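Local coordinates for protein-glutamine deamidase Cif (Burkholderia pseudomallei, PDB 3EIR), which deamidates a glutamine side chain of host NEDD8 to glutamate, which disables cullin-RING ubiquitin ligases and arrests the host cell cycle, at residues A[133-138]-A[258-263]; A[180-185]-A[207-212]. All blocks are in the same frame, centred on the assembly; numbering follows the deposited sequence.

Contact 1 of 2, residues A[133-138]-A[258-263]; sequences EYLENT and LRFASH
L135 and F260 join their backbones through a reciprocal pair of hydrogen bonds, the signature of one antiparallel hydrogen-bonded pair. L135 N gives its hydrogen to F260 O at 2.8 Å, tilted 23° from that carbonyl's plane, while F260 N donates to L135 O at 3.1 Å and lies in the carbonyl plane. The same L135 O also receives a CA-H...O contact from R259 CA, so two donors converge on it.

Apolar and aromatic contacts surround this bridge. A261 CB rests over one face of the Y134 ring, 4.0 Å from its centroid, in a CH-pi contact displaced toward the rim. The phenol itself is fixed further off, where Y134 OH is hydrogen-bonded to P129 O. The F260 ring starts out away from the loop, yet its far end swings back: with CG set between the backbone N and carbonyl carbon (chi1 58°), F260 CE1 reaches L135 CD1 at 3.7 Å. F260 CZ also meets T138 OG1, a buried hydroxyl oxygen with no polar partner in the model.

The charged pair is R259 and E136. R259 is bent at chi3 so that its guanidinium folds back over the start of the Y134 side chain. R259 NH2 comes to 3.4 Å from Y134 CD2, the two planes 29° apart. E136 OE2 approaches the guanidinium edge near its plane, but its salt bridge to R259 NH1 is long at 4.0 Å, and the carboxylate stands almost perpendicular.

On its other side, strand 258-265 pairs with strand 152-159, through R259 with N158 and A261 with I156. The arrangement is an isolated antiparallel beta bridge, by which the loop before helix 140-144 borders an outermost strand of the sheet in this papain-like fold.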
# COMPACT_ATOMS: atom_id res chain seq x y z
N GLU A 133 -2.58 15.40 -5.53
CA GLU A 133 -2.29 16.37 -4.49
C GLU A 133 -2.46 15.76 -3.10
O GLU A 133 -3.41 15.00 -2.85
CB GLU A 133 -3.19 17.59 -4.65
CG GLU A 133 -2.65 18.83 -3.96
CD GLU A 133 -3.36 20.09 -4.39
OE1 GLU A 133 -4.22 20.00 -5.30
OE2 GLU A 133 -3.07 21.17 -3.82
N TYR A 134 -1.53 16.09 -2.21
CA TYR A 134 -1.54 15.58 -0.84
C TYR A 134 -1.80 16.71 0.13
O TYR A 134 -1.37 17.84 -0.08
CB TYR A 134 -0.20 14.92 -0.51
CG TYR A 134 -0.02 13.57 -1.16
CD1 TYR A 134 -0.09 12.40 -0.41
CD2 TYR A 134 0.23 13.46 -2.52
CE1 TYR A 134 0.07 11.16 -1.00
CE2 TYR A 134 0.40 12.21 -3.12
CZ TYR A 134 0.31 11.07 -2.35
OH TYR A 134 0.47 9.82 -2.92
N LEU A 135 -2.53 16.41 1.20
CA LEU A 135 -2.73 17.37 2.28
C LEU A 135 -1.54 17.24 3.21
O LEU A 135 -0.99 16.15 3.36
CB LEU A 135 -4.02 17.06 3.03
CG LEU A 135 -5.32 17.02 2.22
CD1 LEU A 135 -6.31 16.03 2.82
CD2 LEU A 135 -5.93 18.41 2.13
N GLU A 136 -1.13 18.33 3.85
CA GLU A 136 -0.00 18.22 4.77
C GLU A 136 -0.09 19.11 6.00
O GLU A 136 0.75 19.02 6.89
CB GLU A 136 1.34 18.40 4.04
CG GLU A 136 1.81 19.83 3.88
CD GLU A 136 3.26 19.91 3.42
OE1 GLU A 136 3.97 20.85 3.85
OE2 GLU A 136 3.69 19.04 2.63
N ASN A 137 -1.12 19.94 6.08
CA ASN A 137 -1.35 20.71 7.30
C ASN A 137 -2.76 20.55 7.85
O ASN A 137 -3.37 21.50 8.34
CB ASN A 137 -0.97 22.18 7.13
CG ASN A 137 0.49 22.45 7.47
OD1 ASN A 137 1.26 22.93 6.64
ND2 ASN A 137 0.88 22.13 8.70
N THR A 138 -3.28 19.33 7.75
CA THR A 138 -4.55 18.98 8.37
C THR A 138 -4.40 17.67 9.14
O THR A 138 -3.59 16.81 8.79
CB THR A 138 -5.67 18.84 7.32
OG1 THR A 138 -5.44 17.68 6.52
CG2 THR A 138 -5.72 20.07 6.42
N LEU A 258 4.73 14.78 7.15
CA LEU A 258 3.57 13.91 6.99
C LEU A 258 2.68 14.44 5.87
O LEU A 258 2.38 15.63 5.81
CB LEU A 258 2.78 13.82 8.30
CG LEU A 258 1.48 13.02 8.25
CD1 LEU A 258 1.72 11.60 7.76
CD2 LEU A 258 0.84 13.01 9.62
N ARG A 259 2.28 13.54 4.98
CA ARG A 259 1.44 13.90 3.85
C ARG A 259 0.50 12.74 3.58
O ARG A 259 0.91 11.59 3.64
CB ARG A 259 2.30 14.15 2.61
CG ARG A 259 3.05 15.47 2.63
CD ARG A 259 4.29 15.42 1.74
NE ARG A 259 4.02 14.78 0.45
CZ ARG A 259 3.53 15.40 -0.61
NH1 ARG A 259 3.26 16.70 -0.55
NH2 ARG A 259 3.32 14.74 -1.74
N PHE A 260 -0.77 13.04 3.32
CA PHE A 260 -1.71 12.00 2.91
C PHE A 260 -2.75 12.53 1.93
O PHE A 260 -3.01 13.73 1.86
CB PHE A 260 -2.38 11.35 4.12
CG PHE A 260 -3.14 12.31 4.99
CD1 PHE A 260 -4.41 12.74 4.63
CD2 PHE A 260 -2.59 12.77 6.17
CE1 PHE A 260 -5.12 13.62 5.43
CE2 PHE A 260 -3.29 13.66 6.98
CZ PHE A 260 -4.56 14.08 6.60
N ALA A 261 -3.34 11.62 1.18
CA ALA A 261 -4.36 11.99 0.21
C ALA A 261 -5.46 10.94 0.24
O ALA A 261 -5.17 9.75 0.15
CB ALA A 261 -3.76 12.06 -1.18
N SER A 262 -6.70 11.38 0.40
CA SER A 262 -7.84 10.46 0.33
C SER A 262 -8.47 10.50 -1.05
O SER A 262 -8.37 11.51 -1.77
CB SER A 262 -8.89 10.82 1.38
OG SER A 262 -9.58 11.99 1.00
N HIS A 263 -9.11 9.40 -1.42
CA HIS A 263 -9.77 9.28 -2.70
C HIS A 263 -10.99 8.37 -2.58
O HIS A 263 -10.87 7.25 -2.08
CB HIS A 263 -8.80 8.72 -3.73
CG HIS A 263 -9.18 9.01 -5.15
ND1 HIS A 263 -10.31 8.49 -5.74
CD2 HIS A 263 -8.58 9.76 -6.10
CE1 HIS A 263 -10.39 8.90 -6.99
NE2 HIS A 263 -9.35 9.68 -7.23

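Contact 2 of 2, residues A[180-185]-A[207-212]; sequences AYIIQS and DPVSLD
A180 O takes the hydrogen of V209 N at 2.9 Å, tying segment 180-185, which carries strand 181-183, an outermost strand of the antiparallel sheet of this papain-like fold, to the loop that leads into helix 211-217. P208 CA adds a CA-H...O contact to the same oxygen.

Around this bond the side chains close in. A180 CB touches L211 CD2 at 3.8 Å and V209 CG2 at 4.0 Å, and the valine methyl also reaches I182 CG1, the two side chains crossing at about a right angle. Y181 begins by pointing away from the loop, but its ring comes back alongside P208, with Y181 CE1 4.0 Å from P208 CB. R38 makes a cation-pi contact with that ring.

Further out, Y181 and I183 pair with D169 and L167 of strand 164-170, and W200 NE1 bonds to I182 O. On the same segment Q184, a probable active-site residue, is hydrogen-bonded through OE1 to H164 NE2 and through NE2 to L238 O. S210 OG, at the N-cap position, accepts from D212 N at 3.1 Å.

One ordered water completes the join, accepting from I182 N at 2.6 Å and donating to D207 O at 2.7 Å.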
# COMPACT_ATOMS: atom_id res chain seq x y z
N ALA A 180 -11.69 1.62 9.90
CA ALA A 180 -10.46 1.80 9.14
C ALA A 180 -9.67 0.49 9.13
O ALA A 180 -9.67 -0.24 10.12
CB ALA A 180 -9.62 2.94 9.75
N TYR A 181 -9.01 0.21 8.02
CA TYR A 181 -8.15 -0.96 7.91
C TYR A 181 -6.83 -0.52 7.30
O TYR A 181 -6.79 0.46 6.56
CB TYR A 181 -8.78 -2.02 7.00
CG TYR A 181 -10.11 -2.58 7.47
CD1 TYR A 181 -10.18 -3.63 8.38
CD2 TYR A 181 -11.31 -2.07 6.97
CE1 TYR A 181 -11.40 -4.15 8.79
CE2 TYR A 181 -12.53 -2.58 7.37
CZ TYR A 181 -12.57 -3.62 8.28
OH TYR A 181 -13.79 -4.12 8.68
N ILE A 182 -5.75 -1.25 7.59
CA ILE A 182 -4.44 -0.93 7.03
C ILE A 182 -4.07 -1.88 5.90
O ILE A 182 -4.31 -3.08 5.97
CB ILE A 182 -3.33 -1.00 8.10
CG1 ILE A 182 -3.62 -0.03 9.24
CG2 ILE A 182 -1.97 -0.69 7.49
CD1 ILE A 182 -3.49 1.41 8.83
N ILE A 183 -3.48 -1.32 4.84
CA ILE A 183 -2.84 -2.13 3.81
C ILE A 183 -1.41 -1.63 3.60
O ILE A 183 -1.20 -0.45 3.42
CB ILE A 183 -3.60 -2.10 2.48
CG1 ILE A 183 -5.02 -2.63 2.67
CG2 ILE A 183 -2.89 -2.94 1.46
CD1 ILE A 183 -5.91 -2.42 1.47
N GLN A 184 -0.43 -2.54 3.65
CA GLN A 184 0.97 -2.14 3.56
C GLN A 184 1.88 -3.31 3.20
O GLN A 184 1.51 -4.48 3.35
CB GLN A 184 1.44 -1.59 4.90
CG GLN A 184 1.47 -2.66 5.98
CD GLN A 184 2.18 -2.22 7.23
OE1 GLN A 184 2.88 -1.21 7.24
NE2 GLN A 184 2.00 -2.98 8.31
N SER A 185 3.07 -2.98 2.72
CA SER A 185 4.19 -3.90 2.71
C SER A 185 5.40 -3.15 3.25
O SER A 185 5.35 -1.93 3.40
CB SER A 185 4.48 -4.44 1.31
OG SER A 185 5.08 -3.46 0.50
N ASP A 207 -8.62 -6.69 10.20
CA ASP A 207 -8.53 -6.31 11.60
C ASP A 207 -8.63 -4.79 11.70
O ASP A 207 -7.68 -4.09 11.39
CB ASP A 207 -7.19 -6.80 12.17
CG ASP A 207 -7.09 -6.66 13.69
OD1 ASP A 207 -8.07 -6.20 14.31
OD2 ASP A 207 -6.03 -7.00 14.25
N PRO A 208 -9.79 -4.28 12.14
CA PRO A 208 -10.04 -2.83 12.12
C PRO A 208 -9.14 -2.10 13.11
O PRO A 208 -8.81 -2.67 14.14
CB PRO A 208 -11.50 -2.71 12.57
CG PRO A 208 -12.00 -4.13 12.79
CD PRO A 208 -10.81 -5.00 12.93
N VAL A 209 -8.76 -0.86 12.81
CA VAL A 209 -7.91 -0.09 13.72
C VAL A 209 -8.60 1.19 14.19
O VAL A 209 -9.51 1.70 13.54
CB VAL A 209 -6.53 0.24 13.08
CG1 VAL A 209 -5.75 -1.03 12.81
CG2 VAL A 209 -6.72 1.04 11.80
N SER A 210 -8.15 1.70 15.35
CA SER A 210 -8.76 2.86 15.99
C SER A 210 -8.56 4.15 15.22
O SER A 210 -7.43 4.61 15.04
CB SER A 210 -8.19 3.03 17.40
OG SER A 210 -8.55 4.28 17.95
N LEU A 211 -9.66 4.76 14.78
CA LEU A 211 -9.58 6.06 14.11
C LEU A 211 -8.93 7.11 15.01
O LEU A 211 -8.45 8.15 14.54
CB LEU A 211 -10.96 6.52 13.67
CG LEU A 211 -11.47 5.91 12.36
CD1 LEU A 211 -12.91 6.31 12.10
CD2 LEU A 211 -10.57 6.33 11.21
N ASP A 212 -8.91 6.84 16.31
CA ASP A 212 -8.34 7.77 17.26
C ASP A 212 -6.82 7.61 17.27
O ASP A 212 -6.09 8.59 17.17
CB ASP A 212 -8.92 7.53 18.66
CG ASP A 212 -8.90 8.78 19.52
OD1 ASP A 212 -8.03 8.87 20.42
OD2 ASP A 212 -9.75 9.67 19.30
O HOH W 1 -6.04 -3.07 9.48

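Overall arrangement
Contacts 1 and 2 lie at the two outermost strands of one four-stranded antiparallel sheet, 258-265 and 181-183, with strands 152-159 and 164-170 between them. Their centres are about 17 Å apart, and they do not touch; along the chain, contact 2 is nested inside the loop that contact 1 closes. Both are partly buried, but contact 2 lies deeper, with three of seven touching residues buried against two of nine. At 133-138 the chemistry mixes a backbone pair with aromatic packing and a long ion pair near the surface. At 180-185 one direct bond and a water bridge join the backbones amid mostly apolar side chains, on the segment carrying the probable active-site Q184.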